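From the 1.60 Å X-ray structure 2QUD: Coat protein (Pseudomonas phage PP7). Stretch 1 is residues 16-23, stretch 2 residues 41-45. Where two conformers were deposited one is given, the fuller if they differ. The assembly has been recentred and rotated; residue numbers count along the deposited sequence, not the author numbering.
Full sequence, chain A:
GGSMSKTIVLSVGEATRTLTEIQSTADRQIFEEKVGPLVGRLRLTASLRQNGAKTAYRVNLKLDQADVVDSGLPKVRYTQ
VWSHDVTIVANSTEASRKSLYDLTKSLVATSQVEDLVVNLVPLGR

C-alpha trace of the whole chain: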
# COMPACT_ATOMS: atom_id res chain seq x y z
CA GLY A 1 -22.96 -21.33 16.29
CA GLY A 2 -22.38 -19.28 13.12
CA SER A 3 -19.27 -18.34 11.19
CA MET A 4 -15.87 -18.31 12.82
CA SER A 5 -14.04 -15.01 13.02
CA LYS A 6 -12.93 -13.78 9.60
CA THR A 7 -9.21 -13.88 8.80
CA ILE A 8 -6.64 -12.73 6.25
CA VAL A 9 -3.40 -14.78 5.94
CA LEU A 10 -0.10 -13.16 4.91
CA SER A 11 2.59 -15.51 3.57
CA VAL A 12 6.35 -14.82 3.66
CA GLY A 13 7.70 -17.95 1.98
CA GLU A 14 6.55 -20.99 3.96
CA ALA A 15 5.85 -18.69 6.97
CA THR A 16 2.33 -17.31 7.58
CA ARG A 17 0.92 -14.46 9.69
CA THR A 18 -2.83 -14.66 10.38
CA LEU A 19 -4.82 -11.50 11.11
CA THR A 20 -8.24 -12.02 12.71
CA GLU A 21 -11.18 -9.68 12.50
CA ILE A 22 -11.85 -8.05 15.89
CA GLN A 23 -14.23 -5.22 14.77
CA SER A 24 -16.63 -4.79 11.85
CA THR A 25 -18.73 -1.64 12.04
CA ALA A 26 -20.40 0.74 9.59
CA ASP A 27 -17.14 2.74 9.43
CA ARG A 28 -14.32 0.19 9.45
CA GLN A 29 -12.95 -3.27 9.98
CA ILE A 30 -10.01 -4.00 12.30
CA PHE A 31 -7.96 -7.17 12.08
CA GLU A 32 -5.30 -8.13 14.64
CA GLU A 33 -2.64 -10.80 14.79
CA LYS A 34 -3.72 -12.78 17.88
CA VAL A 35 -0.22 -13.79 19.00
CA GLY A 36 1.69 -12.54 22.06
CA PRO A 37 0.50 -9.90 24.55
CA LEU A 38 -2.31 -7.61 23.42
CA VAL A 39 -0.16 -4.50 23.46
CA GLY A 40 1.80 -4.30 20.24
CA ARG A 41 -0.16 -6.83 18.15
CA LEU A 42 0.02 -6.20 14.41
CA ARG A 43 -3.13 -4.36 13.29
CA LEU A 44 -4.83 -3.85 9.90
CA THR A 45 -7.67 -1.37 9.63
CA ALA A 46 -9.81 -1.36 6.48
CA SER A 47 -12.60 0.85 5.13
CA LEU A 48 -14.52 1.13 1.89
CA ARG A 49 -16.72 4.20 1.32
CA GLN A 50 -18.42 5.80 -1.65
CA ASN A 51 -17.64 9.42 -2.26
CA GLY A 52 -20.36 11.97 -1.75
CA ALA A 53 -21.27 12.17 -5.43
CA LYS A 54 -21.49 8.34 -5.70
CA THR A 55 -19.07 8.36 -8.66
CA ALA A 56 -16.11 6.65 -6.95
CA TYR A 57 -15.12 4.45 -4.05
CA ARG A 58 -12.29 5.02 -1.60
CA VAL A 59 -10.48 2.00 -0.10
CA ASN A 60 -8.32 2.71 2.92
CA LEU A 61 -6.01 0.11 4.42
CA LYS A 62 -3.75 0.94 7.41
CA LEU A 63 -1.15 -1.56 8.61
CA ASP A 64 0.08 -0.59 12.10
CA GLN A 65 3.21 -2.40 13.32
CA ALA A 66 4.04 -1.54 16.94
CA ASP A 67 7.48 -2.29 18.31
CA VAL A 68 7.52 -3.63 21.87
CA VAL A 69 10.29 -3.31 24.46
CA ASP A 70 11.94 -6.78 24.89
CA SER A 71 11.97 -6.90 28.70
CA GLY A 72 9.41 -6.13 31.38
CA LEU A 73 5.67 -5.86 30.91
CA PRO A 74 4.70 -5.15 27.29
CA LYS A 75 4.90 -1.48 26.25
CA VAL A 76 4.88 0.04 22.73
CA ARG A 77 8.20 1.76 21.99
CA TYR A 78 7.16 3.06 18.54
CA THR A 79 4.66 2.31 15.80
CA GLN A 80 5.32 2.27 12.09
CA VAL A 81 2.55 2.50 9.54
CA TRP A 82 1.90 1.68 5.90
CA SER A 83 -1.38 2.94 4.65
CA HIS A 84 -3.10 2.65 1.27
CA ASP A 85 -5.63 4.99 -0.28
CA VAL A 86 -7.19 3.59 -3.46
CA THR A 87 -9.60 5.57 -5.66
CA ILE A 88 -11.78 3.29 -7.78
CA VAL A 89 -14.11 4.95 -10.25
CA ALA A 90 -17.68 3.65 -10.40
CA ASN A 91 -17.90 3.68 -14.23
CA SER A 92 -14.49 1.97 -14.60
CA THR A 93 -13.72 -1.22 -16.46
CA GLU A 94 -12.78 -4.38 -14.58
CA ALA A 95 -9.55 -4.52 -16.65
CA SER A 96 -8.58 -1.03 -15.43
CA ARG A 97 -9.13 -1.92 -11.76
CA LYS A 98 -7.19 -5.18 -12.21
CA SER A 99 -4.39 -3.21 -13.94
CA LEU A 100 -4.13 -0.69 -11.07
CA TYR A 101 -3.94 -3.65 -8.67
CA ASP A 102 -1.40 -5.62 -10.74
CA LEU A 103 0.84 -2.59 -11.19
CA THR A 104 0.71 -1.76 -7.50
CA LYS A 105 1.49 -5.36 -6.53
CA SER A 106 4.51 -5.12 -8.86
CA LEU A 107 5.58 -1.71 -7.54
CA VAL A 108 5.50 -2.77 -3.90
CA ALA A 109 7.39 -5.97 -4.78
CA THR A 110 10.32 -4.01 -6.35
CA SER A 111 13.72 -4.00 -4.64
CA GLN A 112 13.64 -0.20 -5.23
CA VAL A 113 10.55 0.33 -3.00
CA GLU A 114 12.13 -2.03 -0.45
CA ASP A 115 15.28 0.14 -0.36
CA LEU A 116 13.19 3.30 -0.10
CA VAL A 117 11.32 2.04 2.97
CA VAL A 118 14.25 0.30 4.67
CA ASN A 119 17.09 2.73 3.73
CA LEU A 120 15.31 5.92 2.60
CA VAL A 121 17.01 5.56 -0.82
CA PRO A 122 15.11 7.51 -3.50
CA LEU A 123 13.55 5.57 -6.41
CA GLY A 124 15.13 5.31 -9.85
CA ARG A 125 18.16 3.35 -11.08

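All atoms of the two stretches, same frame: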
# COMPACT_ATOMS: atom_id res chain seq x y z
N THR A 16 3.63 -17.96 7.71
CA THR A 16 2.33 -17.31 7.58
C THR A 16 2.06 -16.50 8.83
O THR A 16 2.52 -16.86 9.93
CB THR A 16 1.17 -18.29 7.29
OG1 THR A 16 1.09 -19.23 8.37
CG2 THR A 16 1.37 -19.03 5.92
N ARG A 17 1.35 -15.38 8.64
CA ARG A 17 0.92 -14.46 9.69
C ARG A 17 -0.58 -14.31 9.49
O ARG A 17 -1.03 -13.89 8.42
CB ARG A 17 1.61 -13.09 9.51
CG ARG A 17 3.15 -13.12 9.50
CD ARG A 17 3.71 -13.40 10.84
NE ARG A 17 3.50 -12.29 11.77
CZ ARG A 17 4.24 -11.18 11.85
NH1 ARG A 17 5.28 -10.99 11.07
NH2 ARG A 17 3.92 -10.25 12.73
N THR A 18 -1.37 -14.68 10.50
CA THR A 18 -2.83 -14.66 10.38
C THR A 18 -3.36 -13.46 11.15
O THR A 18 -3.09 -13.34 12.33
CB THR A 18 -3.45 -15.96 10.93
OG1 THR A 18 -2.92 -17.07 10.19
CG2 THR A 18 -4.98 -15.92 10.87
N LEU A 19 -4.16 -12.64 10.49
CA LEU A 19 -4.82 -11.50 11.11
C LEU A 19 -6.31 -11.77 11.17
O LEU A 19 -6.95 -12.02 10.15
CB LEU A 19 -4.56 -10.22 10.35
CG LEU A 19 -3.14 -9.68 10.51
CD1 LEU A 19 -2.29 -10.06 9.30
CD2 LEU A 19 -3.22 -8.19 10.69
N THR A 20 -6.85 -11.67 12.39
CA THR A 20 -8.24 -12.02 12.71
C THR A 20 -9.07 -10.79 12.94
O THR A 20 -8.65 -9.87 13.63
CB THR A 20 -8.26 -12.89 14.00
OG1 THR A 20 -7.46 -14.07 13.77
CG2 THR A 20 -9.64 -13.31 14.34
N GLU A 21 -10.25 -10.81 12.35
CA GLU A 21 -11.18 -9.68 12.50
C GLU A 21 -11.61 -9.56 13.97
O GLU A 21 -12.09 -10.55 14.56
CB GLU A 21 -12.39 -9.83 11.61
CG GLU A 21 -13.18 -8.54 11.38
CD GLU A 21 -14.38 -8.77 10.49
OE1 GLU A 21 -14.50 -8.13 9.41
OE2 GLU A 21 -15.25 -9.56 10.91
N ILE A 22 -11.41 -8.37 14.54
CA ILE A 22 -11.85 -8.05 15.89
C ILE A 22 -12.96 -6.98 15.97
O ILE A 22 -13.59 -6.81 17.03
CB ILE A 22 -10.64 -7.68 16.80
CG1 ILE A 22 -9.90 -6.45 16.32
CG2 ILE A 22 -9.64 -8.88 16.82
CD1 ILE A 22 -9.01 -5.84 17.38
N GLN A 23 -13.18 -6.25 14.88
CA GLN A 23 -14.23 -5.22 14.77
C GLN A 23 -14.70 -5.15 13.31
O GLN A 23 -13.87 -5.24 12.40
CB GLN A 23 -13.68 -3.86 15.19
CG GLN A 23 -14.76 -2.81 15.32
CD GLN A 23 -14.21 -1.48 15.71
OE1 GLN A 23 -14.13 -0.55 14.89
NE2 GLN A 23 -13.80 -1.37 16.95
N ARG A 41 0.26 -5.90 19.22
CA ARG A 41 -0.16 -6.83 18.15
C ARG A 41 -0.29 -6.05 16.85
O ARG A 41 -0.83 -4.93 16.82
CB ARG A 41 -1.47 -7.55 18.43
CG ARG A 41 -1.36 -8.57 19.54
CD ARG A 41 -2.67 -9.18 19.90
NE ARG A 41 -2.48 -10.32 20.79
CZ ARG A 41 -3.42 -11.17 21.18
NH1 ARG A 41 -4.67 -11.02 20.80
NH2 ARG A 41 -3.09 -12.22 21.94
N LEU A 42 0.18 -6.70 15.79
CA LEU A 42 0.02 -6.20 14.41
C LEU A 42 -1.46 -5.99 14.14
O LEU A 42 -2.27 -6.86 14.47
CB LEU A 42 0.58 -7.21 13.43
CG LEU A 42 0.57 -6.82 11.94
CD1 LEU A 42 1.51 -5.61 11.70
CD2 LEU A 42 1.00 -8.03 11.13
N ARG A 43 -1.78 -4.82 13.56
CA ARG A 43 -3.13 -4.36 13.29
C ARG A 43 -3.30 -3.96 11.82
O ARG A 43 -2.42 -3.29 11.28
CB ARG A 43 -3.42 -3.10 14.12
CG ARG A 43 -4.89 -2.87 14.45
CD ARG A 43 -5.22 -3.39 15.85
NE ARG A 43 -6.20 -2.55 16.55
CZ ARG A 43 -6.50 -2.63 17.85
NH1 ARG A 43 -7.41 -1.81 18.36
NH2 ARG A 43 -5.91 -3.51 18.65
N LEU A 44 -4.44 -4.31 11.23
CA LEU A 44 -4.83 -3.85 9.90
C LEU A 44 -6.23 -3.28 10.02
O LEU A 44 -7.15 -3.97 10.43
CB LEU A 44 -4.85 -5.01 8.90
CG LEU A 44 -5.33 -4.67 7.46
CD1 LEU A 44 -4.42 -3.59 6.80
CD2 LEU A 44 -5.42 -5.92 6.59
N THR A 45 -6.38 -2.01 9.64
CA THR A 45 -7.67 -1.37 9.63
C THR A 45 -8.05 -1.17 8.17
O THR A 45 -7.21 -0.75 7.36
CB THR A 45 -7.58 -0.02 10.37
OG1 THR A 45 -7.12 -0.26 11.71
CG2 THR A 45 -8.94 0.71 10.38

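How do the two backbones lie relative to each other? Residues 16-23 are all strand, whereas in the second stretch only 43-45 are, following a loop at Arg-41 and Leu-42. The strand axes come no closer than 8.1 Å, and their N-to-C directions differ by 53°. Leu-19 and Arg-43 make the nearest backbone pair, with 7.7 Å between Leu-19 CA and Arg-43 CA. No hydrogen bond crosses this gap, so side chains must bridge it.

What fills the space between them? Leu-19 does most of this work, with its CA-to-CB bond directed toward the second stretch and its CD2 methyl at the centre of the contact. Leu-19 CD2 lies 4.0 Å from Leu-44 CB and 4.2 Å from Leu-42 CG, and it also approaches the intervening backbone, 4.1 Å from Leu-42 O. All three leucines are buried and point toward the opposing stretch; their branched, uncharged side chains suit a place where packing is the source of cohesion.

How do two arginines fit into so apolar a contact? Each brings its guanidinium to an aliphatic side chain. Arg-17, with chi1, chi2 and chi3 all m, folds so that its NH2 lies 4.0 Å from Leu-42 CD2. Arg-43 starts away from the first stretch, but its end comes nearer, and Ile-22 CD1 sits over one face of the guanidinium, 4.1 Å from Arg-43 NH2. These are van der Waals contacts, and both NH2 groups find hydrogen bonds elsewhere in the structure.

Why does the contact stay small? Along the first strand, Thr-16, Thr-18 and Thr-20 keep their side chains out of reach, while Arg-17 and Leu-19 point toward the partner. Only 255 Å² is buried, both sides summed.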